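Local coordinates for protein yjcS (Bacillus subtilis, PDB 1Q8B) that is of unknown function but belongs to the antibiotic biosynthesis monooxygenase family, in the dimeric alpha-beta barrel clan, and may therefore have catalytic activity, at residues Ser12-Ile16 with Glu67-Glu72; Thr17-Ile23 with Leu92-Leu98; Phe35-Glu39 with Thr50-Tyr54. All coordinates share one frame; numbering follows the deposited sequence.

Interaction 1 of 3, residues Ser12-Ile16 with Glu67-Glu72; sequences SMHYI and EIWENE
His14 and Trp69 face each other as an antiparallel hydrogen-bonded pair: His14 N donates to Trp69 O at 2.8 Å, almost straight at 177°, and Trp69 N returns a bond to His14 O. Ile16 and Glu67 repeat the exchange. Between them the non-hydrogen-bonded pair Tyr15 and Ile68 projects to the other face of the sheet, where the two side chains run side by side: Tyr15 CG and Ile68 CG1 each lie anti to their own carbonyl carbon (chi1 -82° and -59°), which sends both chains the same way. CG1 of Ile68 lies over one face of the phenol ring, 3.9 Å from its centroid, while Ile68 CD1 reaches Tyr15 CE2 at 3.4 Å. The pairing joins the central strands 13-22 and 62-69 of the four-stranded antiparallel sheet of a ferredoxin-like fold. After Trp69 the chain turns into helix 72-78, with Asn71 OD1 capping Ala74 N. This brings Glu72 CG over a face of the His14 imidazole, 3.7 Å from the centroid, and one water bridges His14 NE2 and Glu72 OE2, weakly at the carboxylate. On the same face as His14, Trp69 NE1 donates in its ring plane to the anti lone pair of Glu67 OE1 at 3.0 Å.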
loop_
_atom_site.group_PDB
_atom_site.type_symbol
_atom_site.label_atom_id
_atom_site.label_comp_id
_atom_site.label_asym_id
_atom_site.label_seq_id
_atom_site.Cartn_x
_atom_site.Cartn_y
_atom_site.Cartn_z
ATOM N N SER A 12 -13.038 -16.909 4.203
ATOM C CA SER A 12 -11.799 -16.496 4.932
ATOM C C SER A 12 -11.642 -14.976 5.000
ATOM O O SER A 12 -11.970 -14.267 4.050
ATOM C CB SER A 12 -10.572 -17.093 4.251
ATOM O OG SER A 12 -9.398 -16.725 4.950
HETATM N N MSE A 13 -11.140 -14.483 6.131
HETATM C CA MSE A 13 -10.932 -13.047 6.336
HETATM C C MSE A 13 -9.652 -12.801 7.128
HETATM O O MSE A 13 -9.230 -13.641 7.929
HETATM C CB MSE A 13 -12.106 -12.432 7.102
HETATM C CG MSE A 13 -13.459 -12.614 6.441
HETATM SE SE MSE A 13 -14.916 -12.036 7.598
HETATM C CE MSE A 13 -14.974 -13.573 8.782
ATOM N N HIS A 14 -9.041 -11.642 6.904
ATOM C CA HIS A 14 -7.816 -11.285 7.596
ATOM C C HIS A 14 -8.131 -10.209 8.619
ATOM O O HIS A 14 -8.445 -9.069 8.261
ATOM C CB HIS A 14 -6.772 -10.772 6.608
ATOM C CG HIS A 14 -5.404 -10.634 7.197
ATOM N ND1 HIS A 14 -4.815 -9.411 7.438
ATOM C CD2 HIS A 14 -4.506 -11.568 7.592
ATOM C CE1 HIS A 14 -3.611 -9.597 7.953
ATOM N NE2 HIS A 14 -3.399 -10.898 8.056
ATOM N N TYR A 15 -8.046 -10.592 9.892
ATOM C CA TYR A 15 -8.321 -9.700 11.017
ATOM C C TYR A 15 -7.087 -9.025 11.598
ATOM O O TYR A 15 -6.038 -9.653 11.777
ATOM C CB TYR A 15 -8.982 -10.465 12.167
ATOM C CG TYR A 15 -10.473 -10.676 12.062
ATOM C CD1 TYR A 15 -11.000 -11.684 11.257
ATOM C CD2 TYR A 15 -11.354 -9.912 12.833
ATOM C CE1 TYR A 15 -12.370 -11.934 11.233
ATOM C CE2 TYR A 15 -12.722 -10.149 12.814
ATOM C CZ TYR A 15 -13.223 -11.160 12.017
ATOM O OH TYR A 15 -14.574 -11.402 12.006
ATOM N N ILE A 16 -7.232 -7.747 11.926
ATOM C CA ILE A 16 -6.142 -7.010 12.536
ATOM C C ILE A 16 -6.638 -6.090 13.638
ATOM O O ILE A 16 -7.609 -5.357 13.455
ATOM C CB ILE A 16 -5.378 -6.133 11.518
ATOM C CG1 ILE A 16 -4.622 -7.010 10.516
ATOM C CG2 ILE A 16 -4.382 -5.235 12.262
ATOM C CD1 ILE A 16 -3.797 -6.218 9.518
ATOM N N GLU A 67 -9.703 -3.889 12.410
ATOM C CA GLU A 67 -9.709 -4.071 10.961
ATOM C C GLU A 67 -10.017 -5.489 10.504
ATOM O O GLU A 67 -9.588 -6.457 11.129
ATOM C CB GLU A 67 -8.345 -3.680 10.380
ATOM C CG GLU A 67 -7.839 -2.293 10.760
ATOM C CD GLU A 67 -6.384 -2.070 10.357
ATOM O OE1 GLU A 67 -5.869 -2.815 9.494
ATOM O OE2 GLU A 67 -5.751 -1.141 10.895
ATOM N N ILE A 68 -10.767 -5.598 9.410
ATOM C CA ILE A 68 -11.080 -6.888 8.797
ATOM C C ILE A 68 -10.847 -6.702 7.290
ATOM O O ILE A 68 -11.385 -5.778 6.682
ATOM C CB ILE A 68 -12.548 -7.331 9.018
ATOM C CG1 ILE A 68 -12.864 -7.441 10.509
ATOM C CG2 ILE A 68 -12.769 -8.701 8.383
ATOM C CD1 ILE A 68 -14.279 -7.920 10.780
ATOM N N TRP A 69 -10.034 -7.566 6.695
ATOM C CA TRP A 69 -9.740 -7.462 5.269
ATOM C C TRP A 69 -10.069 -8.756 4.535
ATOM O O TRP A 69 -10.139 -9.824 5.147
ATOM C CB TRP A 69 -8.259 -7.143 5.045
ATOM C CG TRP A 69 -7.756 -5.965 5.811
ATOM C CD1 TRP A 69 -7.242 -5.968 7.078
ATOM C CD2 TRP A 69 -7.703 -4.607 5.359
ATOM N NE1 TRP A 69 -6.869 -4.697 7.439
ATOM C CE2 TRP A 69 -7.140 -3.840 6.404
ATOM C CE3 TRP A 69 -8.075 -3.961 4.168
ATOM C CZ2 TRP A 69 -6.939 -2.459 6.298
ATOM C CZ3 TRP A 69 -7.875 -2.588 4.065
ATOM C CH2 TRP A 69 -7.312 -1.853 5.125
ATOM N N GLU A 70 -10.263 -8.654 3.222
ATOM C CA GLU A 70 -10.559 -9.817 2.392
ATOM C C GLU A 70 -9.381 -10.778 2.435
ATOM O O GLU A 70 -9.554 -11.989 2.325
ATOM C CB GLU A 70 -10.796 -9.388 0.948
ATOM C CG GLU A 70 -12.064 -8.595 0.736
ATOM C CD GLU A 70 -13.307 -9.462 0.787
ATOM O OE1 GLU A 70 -13.174 -10.704 0.914
ATOM O OE2 GLU A 70 -14.420 -8.900 0.692
ATOM N N ASN A 71 -8.183 -10.225 2.602
ATOM C CA ASN A 71 -6.963 -11.023 2.652
ATOM C C ASN A 71 -5.756 -10.142 2.958
ATOM O O ASN A 71 -5.881 -8.926 3.107
ATOM C CB ASN A 71 -6.759 -11.723 1.315
ATOM C CG ASN A 71 -6.915 -10.779 0.155
ATOM O OD1 ASN A 71 -6.160 -9.817 0.012
ATOM N ND2 ASN A 71 -7.909 -11.034 -0.674
ATOM N N GLU A 72 -4.588 -10.764 3.048
ATOM C CA GLU A 72 -3.363 -10.044 3.348
ATOM C C GLU A 72 -2.944 -9.016 2.307
ATOM O O GLU A 72 -2.372 -7.984 2.665
ATOM C CB GLU A 72 -2.222 -11.028 3.570
ATOM C CG GLU A 72 -2.304 -11.733 4.892
ATOM C CD GLU A 72 -1.267 -12.821 5.031
ATOM O OE1 GLU A 72 -0.080 -12.547 4.742
ATOM O OE2 GLU A 72 -1.640 -13.944 5.437
HETATM O O HOH W 1 -11.957 -13.434 1.435
HETATM O O HOH W 2 -8.788 -14.744 3.052
HETATM O O HOH W 3 -1.335 -13.361 8.106
#

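Interaction 2 of 3, residues Thr17-Ile23 with Leu92-Leu98; sequences TACLKII and LTEVEWL
A classic beta bulge interrupts the antiparallel pairing of strands 13-22 and 93-103, with Glu96 and Trp97 both set against Cys19. The carbonyl of Cys19 takes both amides: Glu96 N at 2.9 Å, and Trp97 N in a weak bond at 3.5 Å. Cys19 N in turn donates to Trp97 O, nearly straight at 172°. Beyond the bulge the regular pattern resumes, with Lys21 N bonded to Glu94 O and Glu94 N to Lys21 O; Ile23 N reaches Leu92 O where the strand runs out.

Trp97 lies back across strand 13-22. Its CG sits between the backbone N and the carbonyl carbon (chi1 60°), which swings the indole over Cys19, so that Cys19 CB makes a CH-pi contact over the face of the five-membered ring, 3.4 Å from its centroid. Cys19 SG lies obliquely to the same ring, 4.5 Å from its centroid, a sulfur-aromatic contact. The far end of the six-membered ring runs alongside Thr17 CG2. On this face too, Lys21 extends beside Glu94, and a water joins Lys21 NZ to Glu94 OE2.

On the opposite face of the sheet Leu20 forks between two neighbours: CD2 meets Val95 CG2 at 3.6 Å, and CD1 meets Thr93 OG1 at 3.5 Å. Phe35 of helix 28-42 touches both Leu20 and Thr93 there. The strand order 48-55, 62-69, 13-22, 93-103, with helices packed on one face and the bulged strand outermost within the chain, is that of the ferredoxin-like fold, as in the dimeric alpha-beta barrel clan.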
loop_
_atom_site.group_PDB
_atom_site.type_symbol
_atom_site.label_atom_id
_atom_site.label_comp_id
_atom_site.label_asym_id
_atom_site.label_seq_id
_atom_site.Cartn_x
_atom_site.Cartn_y
_atom_site.Cartn_z
ATOM N N THR A 17 -5.980 -6.161 14.791
ATOM C CA THR A 17 -6.285 -5.278 15.909
ATOM C C THR A 17 -4.943 -4.646 16.216
ATOM O O THR A 17 -3.950 -5.347 16.414
ATOM C CB THR A 17 -6.784 -6.029 17.155
ATOM O OG1 THR A 17 -8.041 -6.637 16.861
ATOM C CG2 THR A 17 -6.970 -5.060 18.329
ATOM N N ALA A 18 -4.902 -3.322 16.238
ATOM C CA ALA A 18 -3.650 -2.644 16.500
ATOM C C ALA A 18 -3.841 -1.465 17.429
ATOM O O ALA A 18 -4.901 -0.844 17.462
ATOM C CB ALA A 18 -3.033 -2.176 15.186
ATOM N N CYS A 19 -2.801 -1.172 18.194
ATOM C CA CYS A 19 -2.823 -0.050 19.105
ATOM C C CYS A 19 -1.719 0.867 18.640
ATOM O O CYS A 19 -0.563 0.449 18.545
ATOM C CB CYS A 19 -2.540 -0.494 20.539
ATOM S SG CYS A 19 -2.579 0.886 21.727
ATOM N N LEU A 20 -2.080 2.109 18.338
ATOM C CA LEU A 20 -1.119 3.098 17.884
ATOM C C LEU A 20 -0.724 4.043 19.009
ATOM O O LEU A 20 -1.562 4.475 19.804
ATOM C CB LEU A 20 -1.702 3.944 16.749
ATOM C CG LEU A 20 -2.258 3.295 15.484
ATOM C CD1 LEU A 20 -2.585 4.390 14.483
ATOM C CD2 LEU A 20 -1.248 2.332 14.891
ATOM N N LYS A 21 0.560 4.365 19.071
ATOM C CA LYS A 21 1.047 5.304 20.060
ATOM C C LYS A 21 1.147 6.651 19.335
ATOM O O LYS A 21 1.751 6.733 18.265
ATOM C CB LYS A 21 2.425 4.873 20.566
ATOM C CG LYS A 21 2.938 5.728 21.711
ATOM C CD LYS A 21 4.413 5.519 21.933
ATOM C CE LYS A 21 4.937 6.537 22.920
ATOM N NZ LYS A 21 6.418 6.469 23.016
ATOM N N ILE A 22 0.532 7.696 19.887
ATOM C CA ILE A 22 0.608 9.016 19.260
ATOM C C ILE A 22 1.934 9.658 19.661
ATOM O O ILE A 22 2.221 9.824 20.845
ATOM C CB ILE A 22 -0.545 9.951 19.716
ATOM C CG1 ILE A 22 -1.894 9.384 19.287
ATOM C CG2 ILE A 22 -0.373 11.333 19.102
ATOM C CD1 ILE A 22 -3.075 10.088 19.919
ATOM N N ILE A 23 2.747 10.001 18.670
ATOM C CA ILE A 23 4.039 10.625 18.928
ATOM C C ILE A 23 3.984 12.111 18.588
ATOM O O ILE A 23 4.947 12.845 18.794
ATOM C CB ILE A 23 5.157 9.932 18.121
ATOM C CG1 ILE A 23 4.828 9.958 16.625
ATOM C CG2 ILE A 23 5.324 8.493 18.613
ATOM C CD1 ILE A 23 5.843 9.221 15.756
ATOM N N LEU A 92 2.008 11.120 12.790
ATOM C CA LEU A 92 1.243 11.337 14.011
ATOM C C LEU A 92 1.353 10.169 14.978
ATOM O O LEU A 92 1.217 10.344 16.189
ATOM C CB LEU A 92 -0.226 11.554 13.662
ATOM C CG LEU A 92 -0.526 12.715 12.711
ATOM C CD1 LEU A 92 -1.967 12.619 12.209
ATOM C CD2 LEU A 92 -0.261 14.034 13.434
ATOM N N THR A 93 1.614 8.982 14.439
ATOM C CA THR A 93 1.692 7.773 15.254
ATOM C C THR A 93 2.759 6.777 14.802
ATOM O O THR A 93 3.464 6.980 13.816
ATOM C CB THR A 93 0.356 6.988 15.194
ATOM O OG1 THR A 93 0.098 6.610 13.832
ATOM C CG2 THR A 93 -0.808 7.830 15.699
ATOM N N GLU A 94 2.847 5.695 15.564
ATOM C CA GLU A 94 3.712 4.560 15.282
ATOM C C GLU A 94 2.953 3.416 15.950
ATOM O O GLU A 94 2.224 3.644 16.920
ATOM C CB GLU A 94 5.127 4.732 15.872
ATOM C CG GLU A 94 5.231 4.917 17.364
ATOM C CD GLU A 94 6.674 5.070 17.816
ATOM O OE1 GLU A 94 7.482 5.648 17.059
ATOM O OE2 GLU A 94 7.005 4.629 18.932
ATOM N N VAL A 95 3.073 2.207 15.413
ATOM C CA VAL A 95 2.375 1.059 15.984
ATOM C C VAL A 95 3.097 0.558 17.229
ATOM O O VAL A 95 4.298 0.302 17.196
ATOM C CB VAL A 95 2.273 -0.099 14.962
ATOM C CG1 VAL A 95 1.598 -1.304 15.597
ATOM C CG2 VAL A 95 1.494 0.356 13.748
ATOM N N GLU A 96 2.361 0.435 18.330
ATOM C CA GLU A 96 2.932 -0.044 19.582
ATOM C C GLU A 96 2.837 -1.568 19.591
ATOM O O GLU A 96 3.799 -2.259 19.921
ATOM C CB GLU A 96 2.180 0.546 20.776
ATOM C CG GLU A 96 2.922 0.380 22.086
ATOM C CD GLU A 96 2.249 1.100 23.233
ATOM O OE1 GLU A 96 1.205 0.611 23.721
ATOM O OE2 GLU A 96 2.763 2.163 23.642
ATOM N N TRP A 97 1.668 -2.093 19.240
ATOM C CA TRP A 97 1.497 -3.537 19.154
ATOM C C TRP A 97 0.430 -3.867 18.119
ATOM O O TRP A 97 -0.440 -3.048 17.824
ATOM C CB TRP A 97 1.161 -4.165 20.519
ATOM C CG TRP A 97 -0.091 -3.686 21.181
ATOM C CD1 TRP A 97 -0.188 -2.748 22.172
ATOM C CD2 TRP A 97 -1.422 -4.150 20.933
ATOM N NE1 TRP A 97 -1.504 -2.604 22.561
ATOM C CE2 TRP A 97 -2.280 -3.453 21.814
ATOM C CE3 TRP A 97 -1.975 -5.089 20.050
ATOM C CZ2 TRP A 97 -3.664 -3.663 21.838
ATOM C CZ3 TRP A 97 -3.347 -5.301 20.072
ATOM C CH2 TRP A 97 -4.179 -4.588 20.963
ATOM N N LEU A 98 0.519 -5.065 17.554
ATOM C CA LEU A 98 -0.419 -5.485 16.535
ATOM C C LEU A 98 -0.574 -6.999 16.479
ATOM O O LEU A 98 0.399 -7.740 16.584
ATOM C CB LEU A 98 0.044 -4.946 15.174
ATOM C CG LEU A 98 -0.757 -5.303 13.920
ATOM C CD1 LEU A 98 -0.426 -4.315 12.816
ATOM C CD2 LEU A 98 -0.448 -6.736 13.480
HETATM O O HOH W 4 8.118 6.838 21.074
#

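Interaction 3 of 3, residues Phe35-Glu39 with Thr50-Tyr54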
loop_
_atom_site.group_PDB
_atom_site.type_symbol
_atom_site.label_atom_id
_atom_site.label_comp_id
_atom_site.label_asym_id
_atom_site.label_seq_id
_atom_site.Cartn_x
_atom_site.Cartn_y
_atom_site.Cartn_z
ATOM N N PHE A 35 -7.983 10.631 11.415
ATOM C CA PHE A 35 -8.259 9.204 11.410
ATOM C C PHE A 35 -9.686 8.909 10.951
ATOM O O PHE A 35 -9.948 7.862 10.364
ATOM C CB PHE A 35 -7.972 8.600 12.786
ATOM C CG PHE A 35 -6.528 8.236 12.980
ATOM C CD1 PHE A 35 -5.584 9.207 13.280
ATOM C CD2 PHE A 35 -6.099 6.934 12.767
ATOM C CE1 PHE A 35 -4.240 8.889 13.357
ATOM C CE2 PHE A 35 -4.760 6.608 12.843
ATOM C CZ PHE A 35 -3.829 7.585 13.136
ATOM N N LYS A 36 -10.608 9.833 11.198
ATOM C CA LYS A 36 -11.977 9.622 10.754
ATOM C C LYS A 36 -12.053 9.770 9.242
ATOM O O LYS A 36 -12.789 9.043 8.579
ATOM C CB LYS A 36 -12.922 10.599 11.449
ATOM C CG LYS A 36 -13.161 10.226 12.906
ATOM C CD LYS A 36 -13.715 8.805 12.999
ATOM C CE LYS A 36 -13.669 8.241 14.408
ATOM N NZ LYS A 36 -14.169 6.833 14.399
ATOM N N LYS A 37 -11.284 10.700 8.684
ATOM C CA LYS A 37 -11.285 10.870 7.238
ATOM C C LYS A 37 -10.667 9.622 6.621
ATOM O O LYS A 37 -11.160 9.104 5.611
ATOM C CB LYS A 37 -10.486 12.107 6.832
ATOM C CG LYS A 37 -11.080 13.420 7.342
ATOM C CD LYS A 37 -10.586 14.619 6.541
ATOM C CE LYS A 37 -9.067 14.692 6.518
ATOM N NZ LYS A 37 -8.568 15.763 5.601
ATOM N N LEU A 38 -9.588 9.137 7.235
ATOM C CA LEU A 38 -8.918 7.930 6.757
ATOM C C LEU A 38 -9.882 6.753 6.831
ATOM O O LEU A 38 -9.975 5.962 5.897
ATOM C CB LEU A 38 -7.681 7.623 7.602
ATOM C CG LEU A 38 -6.994 6.291 7.286
ATOM C CD1 LEU A 38 -6.470 6.300 5.855
ATOM C CD2 LEU A 38 -5.863 6.058 8.273
ATOM N N GLU A 39 -10.598 6.650 7.950
ATOM C CA GLU A 39 -11.562 5.577 8.147
ATOM C C GLU A 39 -12.622 5.603 7.059
ATOM O O GLU A 39 -13.005 4.564 6.516
ATOM C CB GLU A 39 -12.234 5.700 9.522
ATOM C CG GLU A 39 -13.469 4.818 9.664
ATOM C CD GLU A 39 -13.940 4.648 11.100
ATOM O OE1 GLU A 39 -15.044 4.096 11.297
ATOM O OE2 GLU A 39 -13.210 5.050 12.030
ATOM N N THR A 50 -13.973 -4.153 7.064
ATOM C CA THR A 50 -14.243 -3.149 8.088
ATOM C C THR A 50 -12.951 -2.464 8.544
ATOM O O THR A 50 -11.872 -3.053 8.517
ATOM C CB THR A 50 -14.956 -3.739 9.355
ATOM O OG1 THR A 50 -14.060 -4.598 10.064
ATOM C CG2 THR A 50 -16.187 -4.523 8.974
ATOM N N PHE A 51 -13.076 -1.205 8.937
ATOM C CA PHE A 51 -11.955 -0.426 9.436
ATOM C C PHE A 51 -12.564 0.615 10.358
ATOM O O PHE A 51 -13.425 1.390 9.942
ATOM C CB PHE A 51 -11.210 0.282 8.303
ATOM C CG PHE A 51 -9.947 0.988 8.751
ATOM C CD1 PHE A 51 -8.708 0.361 8.654
ATOM C CD2 PHE A 51 -10.003 2.277 9.283
ATOM C CE1 PHE A 51 -7.539 1.008 9.077
ATOM C CE2 PHE A 51 -8.841 2.933 9.709
ATOM C CZ PHE A 51 -7.607 2.298 9.605
ATOM N N HIS A 52 -12.129 0.627 11.611
ATOM C CA HIS A 52 -12.653 1.584 12.572
ATOM C C HIS A 52 -11.543 2.031 13.508
ATOM O O HIS A 52 -10.769 1.215 14.005
ATOM C CB HIS A 52 -13.801 0.948 13.370
ATOM C CG HIS A 52 -14.500 1.894 14.298
ATOM N ND1 HIS A 52 -15.074 3.071 13.870
ATOM C CD2 HIS A 52 -14.732 1.825 15.632
ATOM C CE1 HIS A 52 -15.630 3.687 14.898
ATOM N NE2 HIS A 52 -15.437 2.953 15.979
ATOM N N ALA A 53 -11.465 3.334 13.734
ATOM C CA ALA A 53 -10.446 3.900 14.603
ATOM C C ALA A 53 -11.109 4.671 15.742
ATOM O O ALA A 53 -12.126 5.334 15.534
ATOM C CB ALA A 53 -9.539 4.832 13.802
ATOM N N TYR A 54 -10.544 4.571 16.945
ATOM C CA TYR A 54 -11.088 5.291 18.083
ATOM C C TYR A 54 -9.988 5.501 19.116
ATOM O O TYR A 54 -9.062 4.697 19.232
ATOM C CB TYR A 54 -12.288 4.538 18.676
ATOM C CG TYR A 54 -11.939 3.372 19.558
ATOM C CD1 TYR A 54 -11.636 3.559 20.908
ATOM C CD2 TYR A 54 -11.924 2.077 19.049
ATOM C CE1 TYR A 54 -11.328 2.476 21.739
ATOM C CE2 TYR A 54 -11.621 0.994 19.859
ATOM C CZ TYR A 54 -11.322 1.195 21.205
ATOM O OH TYR A 54 -11.013 0.115 22.001
#
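Phe51 of strand 48-55 opens the contact, its ring CD2 lying 3.8 Å from Glu39 CA, with CZ near Leu38 CD2; helix 82-88 also packs against Leu38. The CB of Phe51 points toward the helix, and CG anti to the backbone N (chi1 -174°) carries the ring on to Glu39. His52 follows. Its ND1 donates to Glu39 OE1 at 2.8 Å in a nearly straight bond of 177° that lies in the imidazole plane and arrives on the syn side of the carboxylate, 21° out of its plane; ring and carboxylate stand almost perpendicular. The contact sets helix 28-42 antiparallel against strand 48-55, one outer strand of the sheet in this chain, as a helix layered on a ferredoxin-like sheet. At Ala53 the backbone takes over: its N donates to Glu39 OE2 at 3.0 Å, and its O accepts from Lys36 NZ at 2.8 Å. Lys36 NZ also forms a salt bridge with Glu39 OE2 at 3.1 Å, from the face of the carboxylate plane opposite Ala53 N. Three donors thus grip the Glu39 carboxylate and fix its rotation, which would probably favour its charged form. CB of Ala53 turns toward the helix and meets Phe35 CD2 at 4.2 Å.

From the N terminus, strand 13-22 serves two contacts in turn: its first half pairs with 67-72 in interaction 1 and its second half with 92-98 in interaction 2. Because the chain passes through 12-16, 17-23, 67-72 and 92-98 in that order, the two loops cross, joining strand 13-22 to a neighbour on either side. Interaction 3 closes a short loop of ten residues between helix 28-42 and strand 48-55, and it nests within both larger loops. Direct contacts connect all three: Ile16 packs on Leu98, Glu67 and Trp69 meet Phe51, and Leu20 and Thr93 meet Phe35, so that the helix and the sheet pack together through Phe35, Phe51 and Leu20.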